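Local coordinates for protein Cas13d (uncultured Ruminococcus sp, PDB 6IV9) that binds a CRISPR RNA and probably uses its two HEPN domains to mature that RNA and to cleave target RNA, at residues Gly146-Gly150 and Ser793-Leu797; Leu259-Lys263 and Ala577-Leu581; Ile357-Tyr361 and Ile484-Lys490. The protein carries 2 engineered substitutions. The contacts are given in a common frame with arbitrary orientation. Residue numbers count along the deposited sequence, not the author numbering.

The three contacts nest in one another along the chain. From the N terminus, past the strands of the two small antiparallel sheets, the chain reaches Gly146-Gly150, which meets Ser793-Leu797 and so closes the outermost and longest loop, tying the segment before helix 152-160 to the start of helix 795-799. Within that loop lies contact 2, joining the link between helices 232-251 and 267-291 to the lead-in of helix 581-591. Innermost is contact 3, where helix 353-366 meets the loop before helix 497-505. Contacts 1 and 2 sit on opposite sides of the chain's centre, about 53 Å between centres; contacts 2 and 3 are about 33 Å apart, again centre to centre.

Contact 1: Gly146-Gly150 and Ser793-Leu797; sequences GDMLG and SNLFL. With nucleotides of chain B.
A type I beta turn over Asp147-Gly150 fits against the capped N terminus of helix 795-799, and the CRISPR RNA passes along the joint. Gly150 N donates to Asp147 O (3.1 Å) to close the turn, with Met148 (phi/psi -62/-36°) and Leu149 (-75/-22°) at its corners. Opposite, Asn794 is the N-cap: with chi1 t, its OD1 accepts from Leu797 N at 2.9 Å. CA atoms pair Met148 with Leu795 (5.0 Å), Leu149 with Asn794 (4.5 Å) and Gly150 with Ser793 (4.5 Å), and Leu795 N donates to Met148 O at 2.8 Å.

The main bump is Met148, all three chi angles m, filling the hollow between the Phe796 ring and Leu795. Its CB lies over one ring face, a CH-pi contact 3.6 Å from the centroid; SD lies 5.1 Å from the Phe796 ring centroid, an oblique Met-aromatic contact. CE curls back to 3.9 Å from Leu795 CB. Leu149 points CB away, yet its CD1 reaches the Phe796 ring edge, 3.7 Å from CE2. Gly150 (79/21°) slips in close, its CA 3.2 Å from Ser793 O; a CB there would clash with that oxygen.

Helix 901-908 backs Phe796 through Ile901 and Pro902, while Asp147 OD1 accepts from Lys152 N. The joint forms part of the RNA-binding surface: Met148 CE touches C4' of U4 of chain B (3.6 Å), Asp147 CB lies 3.4 Å from O2' of C24 of chain B, and Met148 N donates to OP2 of U25 of chain B at 2.9 Å.

Contact 2: Leu259-Lys263 and Ala577-Leu581; sequences LEEPK and ASAKL
The Glu260 carboxylate, holding the backbone of another loop, is the heart of this loop-to-loop surface contact: Ser578 N donates to Glu260 OE2 at 2.8 Å and nearly straight (171°), and Ser578 OG adds a weak bond to Glu260 OE1 at 3.4 Å. A water bridges the same pair, giving to Glu260 OE2 (3.3 Å) and Ser578 O (2.8 Å). Glu260-Pro262 and Ala577-Lys580 are extended, while Lys263 and Leu581 have helical phi/psi; the two directions differ by 69°, and the closest CA pair is Glu260-Ala577, 6.7 Å. Glu260 reaches across with chi1 t.

Charge surrounds this core without a salt bridge across it. Lys580, the N-cap residue of helix 581-591, brings NZ to 4.2 Å from Glu260 OE2 and 4.4 Å from Glu261 OE2, while Glu261 pairs outside the contact with Lys252. The contact links the helix 232-251 to 267-291 connection with the approach to helix 581-591. Packing is thin: Lys263 CE sits 3.1 Å from Ser578 OG.

Contact 3: Ile357-Tyr361 and Ile484-Lys490; sequences IRLYY and ILDSEKK
Here one face of helix 353-366 packs against a loop that enters through a 3-10 segment including Ile484 and Leu485. The single hydrogen bond between the segments is Lys490 N to Tyr361 OH, 3.1 Å at 167°. Tyr361 extends with chi1 t and chi2 86° to reach it, and the same hydroxyl is also hydrogen-bonded to Asn330 OD1; Asn330 ND2 bonds Lys490 O, so one asparagine joins both partners.

The loop satisfies much of its own backbone: Leu485 O takes both Glu488 N (2.9 Å) and Lys489 N (3.0 Å), holding Asp486-Glu488 in helical phi/psi. On the helix, Tyr361 N donates to Ile357 O at 3.0 Å. Glu488 OE2 accepts from Ser487 OG at 2.9 Å and stays 4.4 Å from Arg358 NE, short of a salt bridge. Lys489 NZ is paired with Glu482.

Leu485, chi1 m, fills the space beside the helix. Arg358 and Leu485 form the closest CA pair at 6.3 Å, and Leu485 CD2 lies 3.9 Å from Arg358 CA and 3.8 Å from Ile357 CG2. Phe333 and Ile334 of helix 333-336 also pack on Leu485, and Phe333 stacks edge-to-face with Tyr361. The arrangement is hydrophobic packing of a loop on a helix, plus one hydrogen bond to the tyrosine hydroxyl; Tyr361 CB lies 3.8 Å from Leu485 CD2.

Contact 1: Gly146-Gly150 and Ser793-Leu797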
loop_
_atom_site.group_PDB
_atom_site.type_symbol
_atom_site.label_atom_id
_atom_site.label_comp_id
_atom_site.label_asym_id
_atom_site.label_seq_id
_atom_site.Cartn_x
_atom_site.Cartn_y
_atom_site.Cartn_z
ATOM N N GLY A 146 14.828 26.716 -2.953
ATOM C CA GLY A 146 14.358 26.364 -1.603
ATOM C C GLY A 146 13.111 25.492 -1.701
ATOM O O GLY A 146 12.582 25.368 -2.781
ATOM N N ASP A 147 12.679 24.858 -0.621
ATOM C CA ASP A 147 11.435 24.054 -0.692
ATOM C C ASP A 147 10.223 24.990 -0.590
ATOM O O ASP A 147 10.363 26.059 -0.057
ATOM C CB ASP A 147 11.436 22.898 0.301
ATOM C CG ASP A 147 11.403 23.373 1.735
ATOM O OD1 ASP A 147 11.961 24.433 1.997
ATOM O OD2 ASP A 147 10.823 22.673 2.561
ATOM N N MET A 148 9.065 24.550 -1.068
ATOM C CA MET A 148 7.847 25.398 -1.065
ATOM C C MET A 148 7.429 25.764 0.369
ATOM O O MET A 148 6.884 26.800 0.536
ATOM C CB MET A 148 6.689 24.738 -1.821
ATOM C CG MET A 148 6.918 24.632 -3.309
ATOM S SD MET A 148 7.164 26.196 -4.164
ATOM C CE MET A 148 5.528 26.891 -4.038
ATOM N N LEU A 149 7.600 24.862 1.324
ATOM C CA LEU A 149 7.215 25.113 2.737
ATOM C C LEU A 149 8.204 26.056 3.427
ATOM O O LEU A 149 7.846 26.631 4.411
ATOM C CB LEU A 149 7.204 23.777 3.467
ATOM C CG LEU A 149 5.859 23.137 3.779
ATOM C CD1 LEU A 149 4.708 23.710 2.995
ATOM C CD2 LEU A 149 5.945 21.637 3.662
ATOM N N GLY A 150 9.422 26.151 2.918
ATOM C CA GLY A 150 10.452 26.968 3.569
ATOM C C GLY A 150 11.076 26.255 4.755
ATOM O O GLY A 150 11.640 26.920 5.583
ATOM N N SER A 793 8.341 32.343 4.905
ATOM C CA SER A 793 8.885 30.972 4.804
ATOM C C SER A 793 8.063 30.154 3.806
ATOM O O SER A 793 8.630 29.549 2.940
ATOM C CB SER A 793 8.835 30.334 6.144
ATOM O OG SER A 793 10.020 30.584 6.850
ATOM N N ASN A 794 6.744 30.219 3.922
ATOM C CA ASN A 794 5.837 29.412 3.075
ATOM C C ASN A 794 5.603 30.108 1.733
ATOM O O ASN A 794 4.980 31.133 1.711
ATOM C CB ASN A 794 4.526 29.183 3.819
ATOM C CG ASN A 794 3.600 28.248 3.091
ATOM O OD1 ASN A 794 3.132 28.564 2.020
ATOM N ND2 ASN A 794 3.345 27.104 3.676
ATOM N N LEU A 795 6.162 29.553 0.667
ATOM C CA LEU A 795 6.022 30.080 -0.712
ATOM C C LEU A 795 4.626 29.842 -1.285
ATOM O O LEU A 795 4.236 30.606 -2.125
ATOM C CB LEU A 795 7.100 29.501 -1.627
ATOM C CG LEU A 795 8.528 29.607 -1.114
ATOM C CD1 LEU A 795 9.518 29.230 -2.192
ATOM C CD2 LEU A 795 8.814 30.986 -0.571
ATOM N N PHE A 796 3.955 28.765 -0.893
ATOM C CA PHE A 796 2.641 28.515 -1.523
ATOM C C PHE A 796 1.712 29.694 -1.238
ATOM O O PHE A 796 1.101 30.192 -2.149
ATOM C CB PHE A 796 1.971 27.290 -0.902
ATOM C CG PHE A 796 2.580 25.952 -1.231
ATOM C CD1 PHE A 796 2.629 25.491 -2.531
ATOM C CD2 PHE A 796 3.055 25.135 -0.231
ATOM C CE1 PHE A 796 3.170 24.255 -2.825
ATOM C CE2 PHE A 796 3.597 23.900 -0.527
ATOM C CZ PHE A 796 3.649 23.467 -1.823
ATOM N N LEU A 797 1.605 30.081 0.021
ATOM C CA LEU A 797 0.743 31.209 0.436
ATOM C C LEU A 797 1.282 32.563 -0.041
ATOM O O LEU A 797 0.485 33.390 -0.413
ATOM C CB LEU A 797 0.589 31.161 1.954
ATOM C CG LEU A 797 -0.131 29.922 2.467
ATOM C CD1 LEU A 797 -0.154 29.896 3.975
ATOM C CD2 LEU A 797 -1.536 29.848 1.909
ATOM P P U B 25 9.448 21.330 -3.127
ATOM O OP1 U B 25 9.863 22.251 -4.223
ATOM O OP2 U B 25 8.659 21.802 -1.997
ATOM O "O5'" U B 25 8.633 20.262 -3.943
ATOM C "C5'" U B 25 7.732 19.383 -3.243
ATOM C "C4'" U B 25 6.304 19.864 -3.391
ATOM O "O4'" U B 25 6.095 20.104 -4.786
ATOM C "C3'" U B 25 5.253 18.790 -3.083
ATOM O "O3'" U B 25 4.873 18.769 -1.742
ATOM C "C2'" U B 25 4.061 19.198 -3.924
ATOM O "O2'" U B 25 3.241 20.082 -3.190
ATOM C "C1'" U B 25 4.703 20.024 -5.049
ATOM N N1 U B 25 4.522 19.436 -6.369
ATOM C C2 U B 25 3.262 19.569 -6.910
ATOM O O2 U B 25 2.335 20.024 -6.285
ATOM N N3 U B 25 3.129 19.095 -8.176
ATOM C C4 U B 25 4.115 18.562 -8.972
ATOM O O4 U B 25 3.837 18.198 -10.109
ATOM C C5 U B 25 5.385 18.437 -8.339
ATOM C C6 U B 25 5.535 18.851 -7.078
ATOM P P C B 24 10.151 16.253 -5.061
ATOM O OP1 C B 24 9.494 15.661 -3.889
ATOM O OP2 C B 24 9.464 16.790 -6.202
ATOM O "O5'" C B 24 11.005 17.490 -4.513
ATOM C "C5'" C B 24 11.388 17.551 -3.137
ATOM C "C4'" C B 24 12.215 18.783 -2.871
ATOM O "O4'" C B 24 13.516 18.661 -3.502
ATOM C "C3'" C B 24 11.652 20.048 -3.438
ATOM O "O3'" C B 24 10.678 20.536 -2.562
ATOM C "C2'" C B 24 12.892 20.937 -3.492
ATOM O "O2'" C B 24 13.208 21.473 -2.221
ATOM C "C1'" C B 24 13.927 19.939 -3.976
ATOM N N1 C B 24 14.112 19.866 -5.451
ATOM C C2 C B 24 15.057 20.721 -6.049
ATOM O O2 C B 24 15.665 21.533 -5.331
ATOM N N3 C B 24 15.247 20.662 -7.389
ATOM C C4 C B 24 14.595 19.740 -8.117
ATOM N N4 C B 24 14.861 19.657 -9.423
ATOM C C5 C B 24 13.652 18.844 -7.529
ATOM C C6 C B 24 13.435 18.952 -6.207
ATOM P P U B 4 1.048 28.417 -7.990
ATOM O OP1 U B 4 0.919 29.579 -7.062
ATOM O OP2 U B 4 0.443 28.413 -9.300
ATOM O "O5'" U B 4 2.569 28.061 -8.195
ATOM C "C5'" U B 4 3.488 28.064 -7.065
ATOM C "C4'" U B 4 4.829 27.532 -7.479
ATOM O "O4'" U B 4 4.745 26.108 -7.856
ATOM C "C3'" U B 4 5.471 28.180 -8.711
ATOM O "O3'" U B 4 6.126 29.411 -8.411
ATOM C "C2'" U B 4 6.481 27.118 -9.108
ATOM O "O2'" U B 4 7.580 27.061 -8.217
ATOM C "C1'" U B 4 5.652 25.847 -8.919
ATOM N N1 U B 4 4.891 25.519 -10.137
ATOM C C2 U B 4 5.563 24.853 -11.141
ATOM O O2 U B 4 6.756 24.565 -11.072
ATOM N N3 U B 4 4.797 24.528 -12.231
ATOM C C4 U B 4 3.486 24.853 -12.457
ATOM O O4 U B 4 2.947 24.495 -13.506
ATOM C C5 U B 4 2.857 25.549 -11.379
ATOM C C6 U B 4 3.568 25.862 -10.287
#

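Contact 2: Leu259-Lys263 and Ala577-Leu581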
loop_
_atom_site.group_PDB
_atom_site.type_symbol
_atom_site.label_atom_id
_atom_site.label_comp_id
_atom_site.label_asym_id
_atom_site.label_seq_id
_atom_site.Cartn_x
_atom_site.Cartn_y
_atom_site.Cartn_z
ATOM N N LEU A 259 -2.604 -15.235 12.687
ATOM C CA LEU A 259 -2.162 -15.376 14.099
ATOM C C LEU A 259 -3.096 -16.333 14.845
ATOM O O LEU A 259 -3.858 -15.895 15.669
ATOM C CB LEU A 259 -2.130 -14.013 14.772
ATOM C CG LEU A 259 -1.082 -13.076 14.207
ATOM C CD1 LEU A 259 -1.164 -11.733 14.885
ATOM C CD2 LEU A 259 0.290 -13.687 14.371
ATOM N N GLU A 260 -2.964 -17.600 14.542
ATOM C CA GLU A 260 -3.745 -18.696 15.141
ATOM C C GLU A 260 -3.225 -19.022 16.540
ATOM O O GLU A 260 -2.055 -19.252 16.672
ATOM C CB GLU A 260 -3.441 -19.898 14.259
ATOM C CG GLU A 260 -4.100 -21.178 14.697
ATOM C CD GLU A 260 -4.769 -21.828 13.509
ATOM O OE1 GLU A 260 -4.264 -22.847 13.041
ATOM O OE2 GLU A 260 -5.751 -21.257 13.034
ATOM N N GLU A 261 -4.111 -19.137 17.526
ATOM C CA GLU A 261 -3.694 -19.591 18.876
ATOM C C GLU A 261 -3.299 -21.064 18.761
ATOM O O GLU A 261 -3.771 -21.725 17.868
ATOM C CB GLU A 261 -4.806 -19.396 19.908
ATOM C CG GLU A 261 -5.961 -20.350 19.729
ATOM C CD GLU A 261 -7.150 -20.258 20.672
ATOM O OE1 GLU A 261 -7.212 -19.329 21.454
ATOM O OE2 GLU A 261 -8.014 -21.129 20.593
ATOM N N PRO A 262 -2.446 -21.615 19.643
ATOM C CA PRO A 262 -2.050 -23.019 19.559
ATOM C C PRO A 262 -3.226 -23.984 19.740
ATOM O O PRO A 262 -4.181 -23.627 20.343
ATOM C CB PRO A 262 -1.102 -23.197 20.751
ATOM C CG PRO A 262 -0.596 -21.817 21.017
ATOM C CD PRO A 262 -1.768 -20.918 20.717
ATOM N N LYS A 263 -3.130 -25.150 19.115
ATOM C CA LYS A 263 -4.173 -26.199 19.238
ATOM C C LYS A 263 -4.213 -26.732 20.677
ATOM O O LYS A 263 -5.289 -26.954 21.178
ATOM C CB LYS A 263 -3.937 -27.286 18.194
ATOM C CG LYS A 263 -5.001 -27.352 17.109
ATOM C CD LYS A 263 -4.511 -26.985 15.723
ATOM C CE LYS A 263 -5.271 -25.833 15.100
ATOM N NZ LYS A 263 -6.163 -25.185 16.085
ATOM N N ALA A 577 -6.539 -20.732 8.024
ATOM C CA ALA A 577 -6.787 -20.709 9.476
ATOM C C ALA A 577 -7.642 -21.912 9.877
ATOM O O ALA A 577 -8.320 -22.476 9.022
ATOM C CB ALA A 577 -7.507 -19.428 9.826
ATOM N N SER A 578 -7.548 -22.319 11.137
ATOM C CA SER A 578 -8.527 -23.315 11.616
ATOM C C SER A 578 -9.766 -22.463 11.852
ATOM O O SER A 578 -9.692 -21.590 12.680
ATOM C CB SER A 578 -8.069 -23.922 12.899
ATOM O OG SER A 578 -7.002 -24.820 12.673
ATOM N N ALA A 579 -10.829 -22.640 11.079
ATOM C CA ALA A 579 -11.985 -21.747 11.295
ATOM C C ALA A 579 -12.571 -21.980 12.688
ATOM O O ALA A 579 -12.796 -23.114 13.065
ATOM C CB ALA A 579 -13.009 -21.915 10.218
ATOM N N LYS A 580 -12.795 -20.888 13.393
ATOM C CA LYS A 580 -13.370 -20.882 14.748
ATOM C C LYS A 580 -14.843 -20.519 14.654
ATOM O O LYS A 580 -15.242 -19.937 13.662
ATOM C CB LYS A 580 -12.661 -19.801 15.551
ATOM C CG LYS A 580 -11.164 -19.991 15.651
ATOM C CD LYS A 580 -10.808 -20.952 16.736
ATOM C CE LYS A 580 -9.368 -20.832 17.173
ATOM N NZ LYS A 580 -8.479 -21.564 16.255
ATOM N N LEU A 581 -15.568 -20.709 15.746
ATOM C CA LEU A 581 -17.013 -20.402 15.752
ATOM C C LEU A 581 -17.223 -18.927 15.417
ATOM O O LEU A 581 -18.161 -18.625 14.723
ATOM C CB LEU A 581 -17.602 -20.707 17.126
ATOM C CG LEU A 581 -19.048 -20.253 17.287
ATOM C CD1 LEU A 581 -19.922 -20.854 16.213
ATOM C CD2 LEU A 581 -19.580 -20.613 18.654
HETATM O O HOH W 1 -8.318 -19.236 13.462
#

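Contact 3: Ile357-Tyr361 and Ile484-Lys490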
loop_
_atom_site.group_PDB
_atom_site.type_symbol
_atom_site.label_atom_id
_atom_site.label_comp_id
_atom_site.label_asym_id
_atom_site.label_seq_id
_atom_site.Cartn_x
_atom_site.Cartn_y
_atom_site.Cartn_z
ATOM N N ILE A 357 17.922 -24.843 -11.512
ATOM C CA ILE A 357 17.371 -24.917 -10.138
ATOM C C ILE A 357 17.679 -23.613 -9.400
ATOM O O ILE A 357 16.799 -23.104 -8.748
ATOM C CB ILE A 357 17.905 -26.165 -9.420
ATOM C CG1 ILE A 357 17.319 -27.435 -10.037
ATOM C CG2 ILE A 357 17.623 -26.087 -7.941
ATOM C CD1 ILE A 357 18.022 -28.705 -9.635
ATOM N N ARG A 358 18.899 -23.110 -9.525
ATOM C CA ARG A 358 19.256 -21.848 -8.843
ATOM C C ARG A 358 18.424 -20.698 -9.422
ATOM O O ARG A 358 17.940 -19.893 -8.651
ATOM C CB ARG A 358 20.764 -21.642 -8.908
ATOM C CG ARG A 358 21.520 -22.681 -8.097
ATOM C CD ARG A 358 22.981 -22.357 -7.900
ATOM N NE ARG A 358 23.662 -22.283 -9.169
ATOM C CZ ARG A 358 24.492 -23.204 -9.631
ATOM N NH1 ARG A 358 24.792 -24.257 -8.897
ATOM N NH2 ARG A 358 25.027 -23.068 -10.826
ATOM N N LEU A 359 18.265 -20.658 -10.738
ATOM C CA LEU A 359 17.465 -19.586 -11.371
ATOM C C LEU A 359 16.009 -19.682 -10.911
ATOM O O LEU A 359 15.398 -18.665 -10.726
ATOM C CB LEU A 359 17.582 -19.683 -12.889
ATOM C CG LEU A 359 18.872 -19.126 -13.478
ATOM C CD1 LEU A 359 19.088 -19.630 -14.887
ATOM C CD2 LEU A 359 18.878 -17.617 -13.449
ATOM N N TYR A 360 15.484 -20.890 -10.798
ATOM C CA TYR A 360 14.082 -21.087 -10.373
ATOM C C TYR A 360 13.883 -20.612 -8.934
ATOM O O TYR A 360 12.883 -19.997 -8.648
ATOM C CB TYR A 360 13.587 -22.502 -10.640
ATOM C CG TYR A 360 12.090 -22.592 -10.611
ATOM C CD1 TYR A 360 11.338 -22.179 -11.687
ATOM C CD2 TYR A 360 11.421 -23.040 -9.497
ATOM C CE1 TYR A 360 9.960 -22.232 -11.671
ATOM C CE2 TYR A 360 10.044 -23.107 -9.463
ATOM C CZ TYR A 360 9.311 -22.701 -10.553
ATOM O OH TYR A 360 7.961 -22.771 -10.533
ATOM N N TYR A 361 14.856 -20.873 -8.069
ATOM C CA TYR A 361 14.745 -20.380 -6.679
ATOM C C TYR A 361 14.703 -18.853 -6.735
ATOM O O TYR A 361 13.952 -18.260 -6.011
ATOM C CB TYR A 361 15.901 -20.847 -5.794
ATOM C CG TYR A 361 15.802 -20.359 -4.376
ATOM C CD1 TYR A 361 15.082 -21.060 -3.436
ATOM C CD2 TYR A 361 16.395 -19.183 -3.976
ATOM C CE1 TYR A 361 14.951 -20.617 -2.138
ATOM C CE2 TYR A 361 16.271 -18.720 -2.682
ATOM C CZ TYR A 361 15.551 -19.442 -1.755
ATOM O OH TYR A 361 15.425 -19.018 -0.476
ATOM N N ILE A 484 22.132 -27.987 -3.176
ATOM C CA ILE A 484 22.532 -27.220 -4.388
ATOM C C ILE A 484 22.193 -25.741 -4.172
ATOM O O ILE A 484 22.883 -24.890 -4.706
ATOM C CB ILE A 484 21.769 -27.770 -5.600
ATOM C CG1 ILE A 484 22.399 -29.050 -6.136
ATOM C CG2 ILE A 484 21.632 -26.731 -6.680
ATOM C CD1 ILE A 484 21.545 -29.723 -7.180
ATOM N N LEU A 485 21.145 -25.490 -3.396
ATOM C CA LEU A 485 20.611 -24.127 -3.164
ATOM C C LEU A 485 21.177 -23.502 -1.897
ATOM O O LEU A 485 20.804 -22.397 -1.620
ATOM C CB LEU A 485 19.090 -24.217 -3.069
ATOM C CG LEU A 485 18.381 -24.537 -4.376
ATOM C CD1 LEU A 485 16.914 -24.790 -4.136
ATOM C CD2 LEU A 485 18.589 -23.438 -5.389
ATOM N N ASP A 486 22.127 -24.145 -1.227
ATOM C CA ASP A 486 22.620 -23.590 0.056
ATOM C C ASP A 486 23.175 -22.178 -0.152
ATOM O O ASP A 486 23.061 -21.377 0.749
ATOM C CB ASP A 486 23.640 -24.512 0.716
ATOM C CG ASP A 486 23.010 -25.625 1.527
ATOM O OD1 ASP A 486 21.795 -25.618 1.670
ATOM O OD2 ASP A 486 23.755 -26.479 2.013
ATOM N N SER A 487 23.830 -21.938 -1.276
ATOM C CA SER A 487 24.407 -20.604 -1.569
ATOM C C SER A 487 23.336 -19.558 -1.919
ATOM O O SER A 487 23.655 -18.395 -1.827
ATOM C CB SER A 487 25.466 -20.671 -2.625
ATOM O OG SER A 487 24.967 -21.251 -3.807
ATOM N N GLU A 488 22.176 -19.978 -2.412
ATOM C CA GLU A 488 21.132 -19.027 -2.867
ATOM C C GLU A 488 20.061 -18.761 -1.813
ATOM O O GLU A 488 19.471 -17.709 -1.869
ATOM C CB GLU A 488 20.365 -19.618 -4.045
ATOM C CG GLU A 488 21.248 -20.242 -5.094
ATOM C CD GLU A 488 22.242 -19.310 -5.751
ATOM O OE1 GLU A 488 21.807 -18.342 -6.366
ATOM O OE2 GLU A 488 23.441 -19.572 -5.652
ATOM N N LYS A 489 19.866 -19.683 -0.883
ATOM C CA LYS A 489 18.763 -19.584 0.095
ATOM C C LYS A 489 18.860 -18.324 0.950
ATOM O O LYS A 489 19.941 -17.960 1.373
ATOM C CB LYS A 489 18.718 -20.835 0.969
ATOM C CG LYS A 489 18.015 -22.034 0.356
ATOM C CD LYS A 489 18.031 -23.228 1.267
ATOM C CE LYS A 489 17.224 -24.412 0.790
ATOM N NZ LYS A 489 16.745 -24.153 -0.573
ATOM N N LYS A 490 17.702 -17.714 1.186
ATOM C CA LYS A 490 17.593 -16.522 2.048
ATOM C C LYS A 490 17.138 -16.997 3.425
ATOM O O LYS A 490 16.180 -17.722 3.493
ATOM C CB LYS A 490 16.662 -15.506 1.396
ATOM C CG LYS A 490 17.309 -14.739 0.262
ATOM C CD LYS A 490 18.146 -13.595 0.768
ATOM C CE LYS A 490 19.537 -13.535 0.192
ATOM N NZ LYS A 490 19.538 -13.273 -1.264
#